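Local coordinates for carboxyltransferase domain-containing protein (Pyrococcus horikoshii, PDB 2PHC) that is of unknown function but is probably an ATP-binding hydrolase related to carboxyltransferase subunits, at residues R153-G159 / Y171-G177. Residues are numbered along the deposited sequence; the frame is centred on the assembly and turned at random.
Sequences RLKVPAG and YAIESPG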
loop_
_atom_site.group_PDB
_atom_site.type_symbol
_atom_site.label_atom_id
_atom_site.label_comp_id
_atom_site.label_asym_id
_atom_site.label_seq_id
_atom_site.Cartn_x
_atom_site.Cartn_y
_atom_site.Cartn_z
ATOM N N ARG A 153 20.844 -5.029 -16.187
ATOM C CA ARG A 153 20.390 -5.698 -17.363
ATOM C C ARG A 153 20.112 -4.704 -18.473
ATOM O O ARG A 153 19.801 -3.528 -18.189
ATOM C CB ARG A 153 19.098 -6.465 -17.082
ATOM C CG ARG A 153 19.274 -7.652 -16.182
ATOM C CD ARG A 153 18.092 -8.542 -16.264
ATOM N NE ARG A 153 18.360 -9.691 -15.393
ATOM C CZ ARG A 153 18.000 -9.759 -14.132
ATOM N NH1 ARG A 153 17.289 -8.736 -13.592
ATOM N NH2 ARG A 153 18.341 -10.845 -13.420
ATOM N N LEU A 154 20.196 -5.148 -19.737
ATOM C CA LEU A 154 20.119 -4.173 -20.837
ATOM C C LEU A 154 18.680 -3.972 -21.306
ATOM O O LEU A 154 18.360 -2.938 -21.956
ATOM C CB LEU A 154 21.053 -4.547 -22.018
ATOM C CG LEU A 154 22.525 -4.141 -21.886
ATOM C CD1 LEU A 154 23.352 -4.529 -23.160
ATOM C CD2 LEU A 154 22.666 -2.617 -21.585
ATOM N N LYS A 155 17.861 -4.988 -21.026
ATOM C CA LYS A 155 16.503 -5.139 -21.514
ATOM C C LYS A 155 15.721 -5.828 -20.400
ATOM O O LYS A 155 15.890 -7.045 -20.160
ATOM C CB LYS A 155 16.400 -6.034 -22.786
ATOM C CG LYS A 155 16.401 -5.326 -24.149
ATOM C CD LYS A 155 16.249 -6.386 -25.296
ATOM C CE LYS A 155 16.734 -5.910 -26.687
ATOM N NZ LYS A 155 15.516 -5.786 -27.643
ATOM N N VAL A 156 14.849 -5.069 -19.733
ATOM C CA VAL A 156 13.970 -5.610 -18.719
ATOM C C VAL A 156 12.600 -5.597 -19.355
ATOM O O VAL A 156 12.200 -4.589 -19.898
ATOM C CB VAL A 156 14.115 -4.770 -17.378
ATOM C CG1 VAL A 156 13.103 -5.170 -16.382
ATOM C CG2 VAL A 156 15.549 -4.930 -16.768
ATOM N N PRO A 157 11.866 -6.726 -19.345
ATOM C CA PRO A 157 10.634 -6.641 -20.097
ATOM C C PRO A 157 9.625 -5.707 -19.421
ATOM O O PRO A 157 9.617 -5.602 -18.210
ATOM C CB PRO A 157 10.121 -8.092 -20.155
ATOM C CG PRO A 157 10.932 -8.888 -19.195
ATOM C CD PRO A 157 12.075 -8.040 -18.702
ATOM N N ALA A 158 8.821 -5.020 -20.241
ATOM C CA ALA A 158 7.779 -4.131 -19.846
ATOM C C ALA A 158 6.951 -4.783 -18.730
ATOM O O ALA A 158 6.564 -5.943 -18.880
ATOM C CB ALA A 158 6.900 -3.957 -21.052
ATOM N N GLY A 159 6.666 -4.099 -17.614
ATOM C CA GLY A 159 5.824 -4.749 -16.595
ATOM C C GLY A 159 6.596 -5.349 -15.452
ATOM O O GLY A 159 5.999 -5.689 -14.444
ATOM N N TYR A 171 9.094 -1.209 -14.148
ATOM C CA TYR A 171 9.357 -0.834 -15.530
ATOM C C TYR A 171 8.104 -0.901 -16.377
ATOM O O TYR A 171 7.512 -1.994 -16.510
ATOM C CB TYR A 171 10.397 -1.760 -16.076
ATOM C CG TYR A 171 11.665 -1.688 -15.273
ATOM C CD1 TYR A 171 12.676 -0.898 -15.685
ATOM C CD2 TYR A 171 11.828 -2.419 -14.121
ATOM C CE1 TYR A 171 13.848 -0.811 -14.987
ATOM C CE2 TYR A 171 13.032 -2.381 -13.401
ATOM C CZ TYR A 171 14.010 -1.555 -13.825
ATOM O OH TYR A 171 15.170 -1.412 -13.142
ATOM N N ALA A 172 7.641 0.248 -16.858
ATOM C CA ALA A 172 6.372 0.295 -17.599
ATOM C C ALA A 172 6.567 -0.223 -19.028
ATOM O O ALA A 172 5.680 -0.821 -19.583
ATOM C CB ALA A 172 5.780 1.697 -17.604
ATOM N N ILE A 173 7.756 -0.034 -19.595
ATOM C CA ILE A 173 8.115 -0.631 -20.877
ATOM C C ILE A 173 9.526 -1.201 -20.838
ATOM O O ILE A 173 10.280 -0.987 -19.866
ATOM C CB ILE A 173 7.953 0.392 -22.067
ATOM C CG1 ILE A 173 8.925 1.564 -21.910
ATOM C CG2 ILE A 173 6.542 0.913 -22.142
ATOM C CD1 ILE A 173 9.238 2.261 -23.285
ATOM N N GLU A 174 9.901 -1.938 -21.902
ATOM C CA GLU A 174 11.214 -2.611 -21.940
ATOM C C GLU A 174 12.280 -1.524 -21.912
ATOM O O GLU A 174 12.154 -0.514 -22.609
ATOM C CB GLU A 174 11.345 -3.518 -23.151
ATOM C CG GLU A 174 12.647 -4.320 -23.253
ATOM C CD GLU A 174 12.883 -4.825 -24.708
ATOM O OE1 GLU A 174 13.582 -4.127 -25.510
ATOM O OE2 GLU A 174 12.339 -5.904 -25.050
ATOM N N SER A 175 13.290 -1.699 -21.051
ATOM C CA SER A 175 14.260 -0.654 -20.800
ATOM C C SER A 175 15.431 -1.223 -19.954
ATOM O O SER A 175 15.335 -2.332 -19.420
ATOM C CB SER A 175 13.592 0.605 -20.167
ATOM O OG SER A 175 12.553 0.328 -19.221
ATOM N N PRO A 176 16.572 -0.508 -19.904
ATOM C CA PRO A 176 17.615 -1.052 -18.987
ATOM C C PRO A 176 17.326 -0.805 -17.482
ATOM O O PRO A 176 16.595 0.165 -17.122
ATOM C CB PRO A 176 18.931 -0.337 -19.435
ATOM C CG PRO A 176 18.442 0.985 -20.140
ATOM C CD PRO A 176 16.982 0.720 -20.620
ATOM N N GLY A 177 17.925 -1.623 -16.598
ATOM C CA GLY A 177 17.761 -1.383 -15.175
ATOM C C GLY A 177 18.472 -2.419 -14.361
ATOM O O GLY A 177 18.599 -3.562 -14.789
HETATM O O HOH W 1 17.055 -5.849 -13.756
#
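Begin with V156, whose side chain stands on one face of the ribbon, against the Y171 ring. Its chi1 is t, and CG1 sits over one face of that ring, 4.0 Å from the centroid, in a CH-pi contact; CG2 lies 3.9 Å from G177 O. The tyrosine, with chi1 m, reaches past V156 to G177, where any CB would run into Y171 OH, so glycine suits this position. The strands are antiparallel, with two hydrogen-bonded pairs. In one, V156 N donates to S175 O (2.8 Å) and S175 N to V156 O (3.3 Å); in the other, G177 N donates to R153 O (3.1 Å), while R153 N to G177 O (3.0 Å) is bent and weak. Two residues separate R153 from V156 but just one separates S175 from G177: a beta bulge, at which L154 turns outward. On the exposed side, E174, extended with chi1 and chi2 both t, meets K155 in a long salt bridge, NZ to OE1 3.3 Å. S175 takes chi1 p, which folds OG back onto I173 O (2.7 Å) within its own turn. R153 starts on the same face as V156, but its extended chain (chi2 and chi3 t) carries the guanidinium off to a salt bridge with D99, and a water links NH1 to G177 O. At the far end G159, in a left-handed conformation favouring glycine, donates N to Y171 O (2.5 Å). The ribbon prolongs the open end of the 160-164/167-171 hairpin of the cyclophilin-like barrel: R153, V156 and Y171 pack on I181 of strand 180-184, and F134 of strand 134-138 meets the Y171 ring edge-to-face.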